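Local coordinates for protein putative aminopeptidase (Leishmania major, PDB 5NTH) that probably removes amino acids from the N-termini of peptides as a manganese-dependent M17 leucyl aminopeptidase, here a hexamer with actinonin bound, at residues 110-115 against 450-455; 428-432 against 514-518; 27-31 against 174-178; 201-205 against 341-345. Residues are numbered along the deposited sequence.

Interaction 1 (110-115 against 450-455); sequences RTNCPY and LQSGDL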
loop_
_atom_site.group_PDB
_atom_site.type_symbol
_atom_site.label_atom_id
_atom_site.label_comp_id
_atom_site.label_asym_id
_atom_site.label_seq_id
_atom_site.Cartn_x
_atom_site.Cartn_y
_atom_site.Cartn_z
ATOM N N ARG A 110 1.601 -24.341 31.227
ATOM C CA ARG A 110 0.271 -24.837 31.556
ATOM C C ARG A 110 -0.621 -25.034 30.295
ATOM O O ARG A 110 -1.526 -25.891 30.304
ATOM C CB ARG A 110 -0.402 -23.897 32.605
ATOM C CG ARG A 110 -1.466 -22.936 32.058
ATOM C CD ARG A 110 -1.959 -21.849 33.020
ATOM N NE ARG A 110 -0.878 -20.926 33.310
ATOM C CZ ARG A 110 -0.857 -19.603 33.131
ATOM N NH1 ARG A 110 -1.897 -18.909 32.686
ATOM N NH2 ARG A 110 0.273 -18.960 33.435
ATOM N N THR A 111 -0.374 -24.220 29.245
ATOM C CA THR A 111 -1.191 -24.207 28.003
ATOM C C THR A 111 -0.752 -25.178 26.912
ATOM O O THR A 111 -1.315 -25.156 25.817
ATOM C CB THR A 111 -1.170 -22.830 27.311
ATOM O OG1 THR A 111 0.179 -22.508 26.931
ATOM C CG2 THR A 111 -1.745 -21.740 28.213
ATOM N N ASN A 112 0.248 -26.005 27.211
ATOM C CA ASN A 112 0.809 -26.932 26.265
ATOM C C ASN A 112 0.642 -28.343 26.776
ATOM O O ASN A 112 0.445 -28.594 27.962
ATOM C CB ASN A 112 2.301 -26.628 26.037
ATOM C CG ASN A 112 2.883 -27.299 24.781
ATOM O OD1 ASN A 112 2.200 -28.048 24.057
ATOM N ND2 ASN A 112 4.159 -27.028 24.520
ATOM N N CYS A 113 0.727 -29.261 25.835
ATOM C CA CYS A 113 0.556 -30.647 26.096
ATOM C C CYS A 113 1.748 -31.136 26.890
ATOM O O CYS A 113 2.878 -31.031 26.425
ATOM C CB CYS A 113 0.457 -31.368 24.763
ATOM S SG CYS A 113 0.782 -33.116 24.899
ATOM N N PRO A 114 1.503 -31.705 28.079
ATOM C CA PRO A 114 2.593 -32.131 29.001
ATOM C C PRO A 114 3.485 -33.275 28.488
ATOM O O PRO A 114 4.592 -33.478 28.989
ATOM C CB PRO A 114 1.833 -32.603 30.228
ATOM C CG PRO A 114 0.608 -33.183 29.624
ATOM C CD PRO A 114 0.210 -32.252 28.508
ATOM N N TYR A 115 2.985 -34.011 27.501
ATOM C CA TYR A 115 3.767 -35.035 26.812
ATOM C C TYR A 115 4.667 -34.452 25.717
ATOM O O TYR A 115 5.482 -35.170 25.177
ATOM C CB TYR A 115 2.828 -36.063 26.173
ATOM C CG TYR A 115 1.698 -36.511 27.072
ATOM C CD1 TYR A 115 1.940 -36.866 28.414
ATOM C CD2 TYR A 115 0.394 -36.568 26.601
ATOM C CE1 TYR A 115 0.913 -37.266 29.251
ATOM C CE2 TYR A 115 -0.653 -36.955 27.438
ATOM C CZ TYR A 115 -0.394 -37.318 28.763
ATOM O OH TYR A 115 -1.434 -37.709 29.590
ATOM N N LEU A 450 -5.028 -30.451 25.411
ATOM C CA LEU A 450 -3.770 -30.783 26.087
ATOM C C LEU A 450 -3.475 -32.261 26.036
ATOM O O LEU A 450 -2.324 -32.672 25.922
ATOM C CB LEU A 450 -3.804 -30.367 27.551
ATOM C CG LEU A 450 -4.030 -28.894 27.829
ATOM C CD1 LEU A 450 -4.049 -28.607 29.334
ATOM C CD2 LEU A 450 -2.967 -28.081 27.085
ATOM N N GLN A 451 -4.520 -33.063 26.167
ATOM C CA GLN A 451 -4.376 -34.507 26.106
ATOM C C GLN A 451 -4.140 -34.989 24.692
ATOM O O GLN A 451 -3.471 -35.972 24.524
ATOM C CB GLN A 451 -5.603 -35.236 26.689
ATOM C CG GLN A 451 -5.602 -35.429 28.206
ATOM C CD GLN A 451 -4.416 -36.239 28.740
ATOM O OE1 GLN A 451 -3.673 -35.734 29.598
ATOM N NE2 GLN A 451 -4.232 -37.498 28.245
ATOM N N SER A 452 -4.706 -34.318 23.692
ATOM C CA SER A 452 -4.620 -34.760 22.295
ATOM C C SER A 452 -3.399 -34.255 21.552
ATOM O O SER A 452 -3.096 -34.778 20.514
ATOM C CB SER A 452 -5.845 -34.296 21.489
ATOM O OG SER A 452 -5.823 -32.908 21.237
ATOM N N GLY A 453 -2.752 -33.206 22.039
ATOM C CA GLY A 453 -1.756 -32.479 21.263
ATOM C C GLY A 453 -2.268 -31.609 20.112
ATOM O O GLY A 453 -1.468 -31.147 19.301
ATOM N N ASP A 454 -3.590 -31.428 20.013
ATOM C CA ASP A 454 -4.231 -30.458 19.105
ATOM C C ASP A 454 -4.648 -29.269 19.991
ATOM O O ASP A 454 -5.790 -29.162 20.453
ATOM C CB ASP A 454 -5.493 -31.044 18.449
ATOM C CG ASP A 454 -5.210 -32.034 17.314
ATOM O OD1 ASP A 454 -4.047 -32.376 17.030
ATOM O OD2 ASP A 454 -6.189 -32.486 16.674
ATOM N N LEU A 455 -3.717 -28.362 20.200
ATOM C CA LEU A 455 -3.882 -27.326 21.196
ATOM C C LEU A 455 -4.984 -26.287 20.901
ATOM O O LEU A 455 -5.483 -26.153 19.791
ATOM C CB LEU A 455 -2.546 -26.631 21.440
ATOM C CG LEU A 455 -1.339 -27.525 21.707
ATOM C CD1 LEU A 455 -0.091 -26.677 21.915
ATOM C CD2 LEU A 455 -1.574 -28.403 22.911
#
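The C-terminal end of helix 439-452, in the catalytic domain of an M17 aminopeptidase, packs against the 110-115 loop that leads from strand 97-103 of the N-terminal domain to helix 117-127. Leu450 gives up the most area, 85 Å². Its side chain lies along the loop backbone, with CD1 3.8 Å from Arg110 O and CD2 3.6 Å from both Thr111 O and Asn112 O, while its own carbonyl O sits 3.3 Å from Cys113 CB and makes a CA-H...O contact with Cys113 CA at 3.5 Å. Cys113 fills the space between Leu450 and the chain beyond the helix: its CB is 4.3 Å from Gly453 CA, where positive phi ends the helix, and 4.0 Å from Leu455 CD2. Asn112 OD1 accepts from Cys113 N at 2.6 Å, and Asn112 ND2 bonds Glu464 of the second subunit. Arg110 also reaches that subunit, through Ala436 O and a salt bridge to Glu442, so the loop joins two domains and a subunit interface. At the far end of the loop the end of the Gln451 side chain comes near Tyr115, and its NE2 donates to Tyr115 OH at 3.1 Å.

Interaction 2 (428-432 against 514-518); sequences GSKHA and AYPTS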
loop_
_atom_site.group_PDB
_atom_site.type_symbol
_atom_site.label_atom_id
_atom_site.label_comp_id
_atom_site.label_asym_id
_atom_site.label_seq_id
_atom_site.Cartn_x
_atom_site.Cartn_y
_atom_site.Cartn_z
ATOM N N GLY A 428 -1.683 -17.404 18.283
ATOM C CA GLY A 428 -0.511 -17.987 17.621
ATOM C C GLY A 428 -0.856 -19.032 16.574
ATOM O O GLY A 428 -1.996 -19.124 16.159
ATOM N N SER A 429 0.120 -19.828 16.159
ATOM C CA SER A 429 -0.071 -20.743 15.025
ATOM C C SER A 429 -0.259 -22.208 15.371
ATOM O O SER A 429 -0.490 -23.016 14.475
ATOM C CB SER A 429 1.103 -20.615 14.072
ATOM O OG SER A 429 2.298 -20.664 14.827
ATOM N N LYS A 430 -0.159 -22.528 16.658
ATOM C CA LYS A 430 -0.320 -23.895 17.167
ATOM C C LYS A 430 -1.595 -24.075 17.965
ATOM O O LYS A 430 -2.087 -25.177 18.047
ATOM C CB LYS A 430 0.853 -24.283 18.072
ATOM C CG LYS A 430 2.228 -23.755 17.645
ATOM C CD LYS A 430 3.065 -24.754 16.861
ATOM C CE LYS A 430 4.445 -24.162 16.591
ATOM N NZ LYS A 430 5.383 -24.123 17.763
ATOM N N HIS A 431 -2.092 -23.014 18.603
ATOM C CA HIS A 431 -3.349 -23.064 19.386
ATOM C C HIS A 431 -4.547 -22.532 18.597
ATOM O O HIS A 431 -4.562 -21.375 18.165
ATOM C CB HIS A 431 -3.240 -22.190 20.612
ATOM C CG HIS A 431 -2.223 -22.637 21.594
ATOM N ND1 HIS A 431 -0.882 -22.439 21.407
ATOM C CD2 HIS A 431 -2.352 -23.222 22.803
ATOM C CE1 HIS A 431 -0.221 -22.903 22.451
ATOM N NE2 HIS A 431 -1.094 -23.386 23.315
ATOM N N ALA A 432 -5.571 -23.356 18.443
ATOM C CA ALA A 432 -6.828 -22.876 17.945
ATOM C C ALA A 432 -7.472 -21.917 18.960
ATOM O O ALA A 432 -7.130 -21.890 20.146
ATOM C CB ALA A 432 -7.760 -24.035 17.666
ATOM N N ALA A 514 -7.457 -21.711 11.987
ATOM C CA ALA A 514 -6.904 -21.280 10.708
ATOM C C ALA A 514 -5.387 -21.572 10.546
ATOM O O ALA A 514 -4.996 -22.184 9.565
ATOM C CB ALA A 514 -7.204 -19.813 10.487
ATOM N N TYR A 515 -4.565 -21.156 11.509
ATOM C CA TYR A 515 -3.118 -21.409 11.486
ATOM C C TYR A 515 -2.670 -22.834 11.915
ATOM O O TYR A 515 -1.803 -23.405 11.281
ATOM C CB TYR A 515 -2.352 -20.298 12.235
ATOM C CG TYR A 515 -2.463 -19.021 11.458
ATOM C CD1 TYR A 515 -3.610 -18.219 11.548
ATOM C CD2 TYR A 515 -1.496 -18.667 10.528
ATOM C CE1 TYR A 515 -3.753 -17.089 10.764
ATOM C CE2 TYR A 515 -1.642 -17.527 9.743
ATOM C CZ TYR A 515 -2.771 -16.743 9.861
ATOM O OH TYR A 515 -2.900 -15.609 9.082
ATOM N N PRO A 516 -3.272 -23.428 12.960
ATOM C CA PRO A 516 -2.836 -24.796 13.363
ATOM C C PRO A 516 -3.086 -25.924 12.328
ATOM O O PRO A 516 -2.478 -26.998 12.415
ATOM C CB PRO A 516 -3.629 -25.057 14.649
ATOM C CG PRO A 516 -4.149 -23.733 15.089
ATOM C CD PRO A 516 -4.292 -22.883 13.868
ATOM N N THR A 517 -3.950 -25.649 11.353
ATOM C CA THR A 517 -4.315 -26.601 10.342
ATOM C C THR A 517 -3.177 -26.923 9.376
ATOM O O THR A 517 -3.273 -27.879 8.632
ATOM C CB THR A 517 -5.498 -26.076 9.508
ATOM O OG1 THR A 517 -6.281 -27.160 9.032
ATOM C CG2 THR A 517 -5.030 -25.236 8.274
ATOM N N SER A 518 -2.155 -26.085 9.333
ATOM C CA SER A 518 -1.032 -26.300 8.445
ATOM C C SER A 518 0.219 -25.683 8.976
ATOM O O SER A 518 0.189 -24.806 9.811
ATOM C CB SER A 518 -1.273 -25.731 7.040
ATOM O OG SER A 518 -0.927 -24.357 6.949
HETATM O O HOH W 1 0.918 -24.431 12.316
#
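Gly428, with positive phi, ends helix 422-427; its carbonyl O lies 4.1 Å from Tyr515 CB. Ser429 comes next and makes the tightest approach. Its O is 3.1 Å from Pro516 CA in a CA-H...O contact, and its CB is 3.9 Å from Tyr515 CB. Proline has no amide hydrogen, so Ser429 O cannot be bonded by Pro516 N; instead a water lies 2.9 Å from Ser429 O and 2.6 Å from Ser518 O and can donate to either, with other acceptors in reach. This water bridges to the end of the type I turn 515-518, whose closing bond from Ser518 N to Tyr515 O is weak at 3.3 Å. The CA-to-CB bond of Lys430 points away; NZ makes a salt bridge with Glu468 and the chain a cation-pi contact with Tyr465, both of the second subunit, but Lys430 O touches Pro516 CB at 3.7 Å. His431 also faces away, bonding Thr111 O through NE2, while its backbone C meets Pro516 CG at 3.7 Å. Ala432 also borders Pro516, with N 3.7 Å and CB 4.4 Å from Pro516 CG. The Tyr515 side chain extends to about 4 Å from the bound actinonin. Two catalytic-domain loops thus meet: 428-432 runs from helix 422-427 into strand 432-436, and the loop 514-518 follows strand 508-512, the antiparallel neighbour of 432-436 in the central mixed sheet.

Interaction 3 (27-31 against 174-178); sequences NFKSN and YMKQA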
loop_
_atom_site.group_PDB
_atom_site.type_symbol
_atom_site.label_atom_id
_atom_site.label_comp_id
_atom_site.label_asym_id
_atom_site.label_seq_id
_atom_site.Cartn_x
_atom_site.Cartn_y
_atom_site.Cartn_z
ATOM N N ASN A 27 -10.219 -45.875 0.430
ATOM C CA ASN A 27 -9.553 -47.016 1.072
ATOM C C ASN A 27 -8.338 -46.634 1.909
ATOM O O ASN A 27 -7.533 -47.492 2.274
ATOM C CB ASN A 27 -9.097 -48.029 0.025
ATOM C CG ASN A 27 -10.215 -48.443 -0.899
ATOM O OD1 ASN A 27 -10.155 -48.187 -2.105
ATOM N ND2 ASN A 27 -11.258 -49.069 -0.337
ATOM N N PHE A 28 -8.201 -45.360 2.239
ATOM C CA PHE A 28 -7.000 -44.888 2.907
ATOM C C PHE A 28 -6.686 -45.659 4.184
ATOM O O PHE A 28 -7.572 -45.895 4.990
ATOM C CB PHE A 28 -7.148 -43.402 3.244
ATOM C CG PHE A 28 -5.890 -42.783 3.692
ATOM C CD1 PHE A 28 -5.014 -42.290 2.779
ATOM C CD2 PHE A 28 -5.563 -42.750 5.026
ATOM C CE1 PHE A 28 -3.820 -41.734 3.188
ATOM C CE2 PHE A 28 -4.384 -42.203 5.456
ATOM C CZ PHE A 28 -3.501 -41.697 4.530
ATOM N N LYS A 29 -5.425 -46.034 4.360
ATOM C CA LYS A 29 -4.918 -46.472 5.652
ATOM C C LYS A 29 -3.678 -45.710 6.019
ATOM O O LYS A 29 -2.845 -45.410 5.170
ATOM C CB LYS A 29 -4.596 -47.959 5.632
ATOM C CG LYS A 29 -5.854 -48.795 5.472
ATOM C CD LYS A 29 -5.595 -50.302 5.569
ATOM C CE LYS A 29 -6.882 -51.116 5.338
ATOM N NZ LYS A 29 -7.502 -50.910 3.979
ATOM N N SER A 30 -3.509 -45.434 7.304
ATOM C CA SER A 30 -2.278 -44.804 7.731
ATOM C C SER A 30 -1.114 -45.742 7.413
ATOM O O SER A 30 -1.303 -46.878 6.965
ATOM C CB SER A 30 -2.298 -44.425 9.222
ATOM O OG SER A 30 -1.529 -45.284 10.041
ATOM N N ASN A 31 0.088 -45.253 7.639
ATOM C CA ASN A 31 1.260 -46.080 7.492
ATOM C C ASN A 31 1.977 -46.143 8.795
ATOM O O ASN A 31 3.209 -46.151 8.838
ATOM C CB ASN A 31 2.175 -45.539 6.381
ATOM C CG ASN A 31 2.818 -44.185 6.722
ATOM O OD1 ASN A 31 2.409 -43.451 7.667
ATOM N ND2 ASN A 31 3.844 -43.843 5.940
ATOM N N TYR A 174 -1.679 -39.394 -7.200
ATOM C CA TYR A 174 -1.169 -38.439 -6.229
ATOM C C TYR A 174 -0.981 -39.067 -4.826
ATOM O O TYR A 174 -1.108 -38.392 -3.820
ATOM C CB TYR A 174 -2.097 -37.186 -6.189
ATOM C CG TYR A 174 -2.272 -36.520 -7.544
ATOM C CD1 TYR A 174 -3.192 -37.015 -8.466
ATOM C CD2 TYR A 174 -1.504 -35.406 -7.920
ATOM C CE1 TYR A 174 -3.359 -36.420 -9.721
ATOM C CE2 TYR A 174 -1.658 -34.807 -9.176
ATOM C CZ TYR A 174 -2.588 -35.324 -10.079
ATOM O OH TYR A 174 -2.774 -34.804 -11.337
ATOM N N MET A 175 -0.668 -40.353 -4.763
ATOM C CA MET A 175 -0.637 -41.065 -3.505
ATOM C C MET A 175 0.688 -41.760 -3.329
ATOM O O MET A 175 0.995 -42.660 -4.082
ATOM C CB MET A 175 -1.714 -42.127 -3.508
ATOM C CG MET A 175 -1.681 -43.061 -2.316
ATOM S SD MET A 175 -2.130 -42.159 -0.828
ATOM C CE MET A 175 -2.686 -43.532 0.204
ATOM N N LYS A 176 1.431 -41.380 -2.300
ATOM C CA LYS A 176 2.695 -41.993 -1.977
ATOM C C LYS A 176 2.731 -42.383 -0.504
ATOM O O LYS A 176 2.480 -41.576 0.356
ATOM C CB LYS A 176 3.810 -41.023 -2.269
ATOM C CG LYS A 176 5.212 -41.596 -2.198
ATOM C CD LYS A 176 6.194 -40.477 -2.509
ATOM C CE LYS A 176 7.536 -40.641 -1.826
ATOM N NZ LYS A 176 8.539 -41.224 -2.756
ATOM N N GLN A 177 3.038 -43.645 -0.250
ATOM C CA GLN A 177 3.176 -44.222 1.092
ATOM C C GLN A 177 4.287 -45.272 0.995
ATOM O O GLN A 177 4.058 -46.485 0.993
ATOM C CB GLN A 177 1.857 -44.825 1.576
ATOM C CG GLN A 177 0.889 -43.756 2.058
ATOM C CD GLN A 177 -0.152 -44.300 3.024
ATOM O OE1 GLN A 177 -0.758 -45.346 2.775
ATOM N NE2 GLN A 177 -0.377 -43.575 4.129
ATOM N N ALA A 178 5.489 -44.734 0.847
ATOM C CA ALA A 178 6.654 -45.469 0.398
ATOM C C ALA A 178 7.289 -46.143 1.571
ATOM O O ALA A 178 7.849 -47.223 1.444
ATOM C CB ALA A 178 7.658 -44.517 -0.249
#
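Neither segment is helix or strand, and their backbones stay well apart: Phe28 CA and Met175 CA are 9.8 Å from each other, closing to 6.9 Å between Asn31 CA and Gln177 CA. Both chains run in the same direction toward adjacent parallel strands, 32-34 and 181-185, at one edge of the N-terminal sheet, so they converge where Asn31 pairs through its backbone with Leu181. Side chains fill the wider end. Met175 points toward Phe28 and places CE 3.7 Å from ring atom CE1, a nonpolar touch made obliquely to the ring. Gln177, with 77 Å² of its surface buried by the other segment, reaches across to the backbone of 29-31, where its amide comes up to the carbonyl O of Lys29; the same end also meets the ring of Phe28. Asn31 projects toward Gln177 with CB and bonds Gln214 of helix 203-221 through OD1, and that helix also packs on Phe28 and Met175. The chemistry is therefore mixed: the thioether of Met175 and the amide of Gln177 both lie against the Phe28 ring, and the amide also meets the backbone at Lys29, so side chains bridge the two loops and backbone pairing begins only at Asn31, with Leu181.

Interaction 4 (201-205 against 341-345); sequences VCVAE and MQRTH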
loop_
_atom_site.group_PDB
_atom_site.type_symbol
_atom_site.label_atom_id
_atom_site.label_comp_id
_atom_site.label_asym_id
_atom_site.label_seq_id
_atom_site.Cartn_x
_atom_site.Cartn_y
_atom_site.Cartn_z
ATOM N N VAL A 201 -7.791 -47.113 26.145
ATOM C CA VAL A 201 -7.697 -46.937 24.691
ATOM C C VAL A 201 -6.822 -48.032 24.113
ATOM O O VAL A 201 -5.717 -48.262 24.613
ATOM C CB VAL A 201 -7.208 -45.522 24.295
ATOM C CG1 VAL A 201 -5.847 -45.191 24.938
ATOM C CG2 VAL A 201 -7.212 -45.368 22.772
ATOM N N CYS A 202 -7.335 -48.695 23.071
ATOM C CA CYS A 202 -6.698 -49.886 22.507
ATOM C C CYS A 202 -6.014 -49.635 21.159
ATOM O O CYS A 202 -6.201 -48.589 20.543
ATOM C CB CYS A 202 -7.716 -50.988 22.354
ATOM S SG CYS A 202 -8.921 -50.720 21.060
ATOM N N VAL A 203 -5.236 -50.613 20.708
ATOM C CA VAL A 203 -4.439 -50.472 19.505
ATOM C C VAL A 203 -5.241 -50.231 18.251
ATOM O O VAL A 203 -4.803 -49.446 17.409
ATOM C CB VAL A 203 -3.561 -51.713 19.283
ATOM C CG1 VAL A 203 -2.886 -51.720 17.901
ATOM C CG2 VAL A 203 -2.506 -51.745 20.365
ATOM N N ALA A 204 -6.375 -50.914 18.099
ATOM C CA ALA A 204 -7.227 -50.703 16.924
ATOM C C ALA A 204 -7.764 -49.245 16.846
ATOM O O ALA A 204 -7.941 -48.710 15.754
ATOM C CB ALA A 204 -8.360 -51.716 16.892
ATOM N N GLU A 205 -7.983 -48.628 18.009
ATOM C CA GLU A 205 -8.304 -47.209 18.108
ATOM C C GLU A 205 -7.152 -46.301 17.660
ATOM O O GLU A 205 -7.333 -45.394 16.849
ATOM C CB GLU A 205 -8.759 -46.854 19.525
ATOM C CG GLU A 205 -10.263 -47.030 19.694
ATOM C CD GLU A 205 -10.743 -47.204 21.136
ATOM O OE1 GLU A 205 -10.245 -48.150 21.833
ATOM O OE2 GLU A 205 -11.639 -46.401 21.558
ATOM N N MET A 341 -16.048 -51.154 17.053
ATOM C CA MET A 341 -15.051 -52.050 17.663
ATOM C C MET A 341 -15.461 -52.712 18.995
ATOM O O MET A 341 -15.241 -53.907 19.156
ATOM C CB MET A 341 -13.719 -51.316 17.839
ATOM C CG MET A 341 -12.936 -51.186 16.541
ATOM S SD MET A 341 -11.670 -49.901 16.526
ATOM C CE MET A 341 -11.046 -50.150 18.183
ATOM N N GLN A 342 -15.995 -51.952 19.949
ATOM C CA GLN A 342 -16.476 -52.524 21.219
ATOM C C GLN A 342 -17.745 -51.821 21.747
ATOM O O GLN A 342 -17.948 -50.620 21.541
ATOM C CB GLN A 342 -15.366 -52.536 22.299
ATOM C CG GLN A 342 -14.632 -53.871 22.488
ATOM C CD GLN A 342 -13.177 -53.696 22.957
ATOM O OE1 GLN A 342 -12.209 -53.924 22.196
ATOM N NE2 GLN A 342 -13.013 -53.267 24.210
ATOM N N ARG A 343 -18.563 -52.609 22.457
ATOM C CA ARG A 343 -19.911 -52.240 22.935
ATOM C C ARG A 343 -19.905 -50.950 23.742
ATOM O O ARG A 343 -20.835 -50.146 23.654
ATOM C CB ARG A 343 -20.480 -53.387 23.812
ATOM N N THR A 344 -18.822 -50.769 24.495
ATOM C CA THR A 344 -18.716 -49.793 25.563
ATOM C C THR A 344 -18.009 -48.495 25.163
ATOM O O THR A 344 -18.104 -47.504 25.901
ATOM C CB THR A 344 -17.904 -50.405 26.728
ATOM O OG1 THR A 344 -16.572 -50.682 26.280
ATOM C CG2 THR A 344 -18.521 -51.718 27.216
ATOM N N HIS A 345 -17.314 -48.507 24.016
ATOM C CA HIS A 345 -16.343 -47.449 23.674
ATOM C C HIS A 345 -16.833 -46.020 23.568
ATOM O O HIS A 345 -16.137 -45.122 24.061
ATOM C CB HIS A 345 -15.511 -47.785 22.435
ATOM C CG HIS A 345 -14.225 -48.471 22.761
ATOM N ND1 HIS A 345 -13.703 -49.477 21.977
ATOM C CD2 HIS A 345 -13.363 -48.310 23.799
ATOM C CE1 HIS A 345 -12.569 -49.901 22.515
ATOM N NE2 HIS A 345 -12.340 -49.208 23.620
#
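A small side-chain contact, part apolar and part polar, brings the N-terminal start of helix 203-221 up to the turn that follows helix 323-341, the centre of the contact about 20 Å from the centre of the chain. Met341 supplies the largest share, 69 Å², and its CE methyl is the focus: it lies 3.4 Å from Ala204 CB, 3.6 Å from Cys202 SG and 3.6 Å from Glu205 CG. Cys202 occupies the N-cap position, and its backbone N donates to Glu205 OE1 at 3.2 Å, a bond from the N-cap residue to the side chain three residues on, although the place of OE1 is less certain. The type I turn from Gln342 to His345, on the way to strand 349-361 of the catalytic domain, swings the imidazole back toward this helix start. Glu205 OE1 sits over one face of the His345 ring, 2.9 Å from NE2, at an angle too poor for a hydrogen bond; OE2 bonds Ser338 of helix 323-341 instead. Cys202 SG approaches the same ring obliquely, 4.0 Å from His345 CE1.

Interactions 1 and 2 are direct neighbours, their centres 14 Å apart: Thr111 O faces His431 NE2 at 3.1 Å and Leu455 O faces Ala432 N at 3.1 Å, both probable hydrogen bonds, and both contacts touch the second subunit. Interaction 2 is also the one near the active site, with the Tyr515 side chain about 4 Å from actinonin and about 11 Å from a manganese ion. Interactions 3 and 4 lie away from the metal and actinonin sites, with centres 23 Å apart and nearest atoms about 9 Å apart; both involve helix 203-221, which starts in interaction 4 and packs on interaction 3. Along the chain, interaction 4 is nested inside the loop closed by interaction 1.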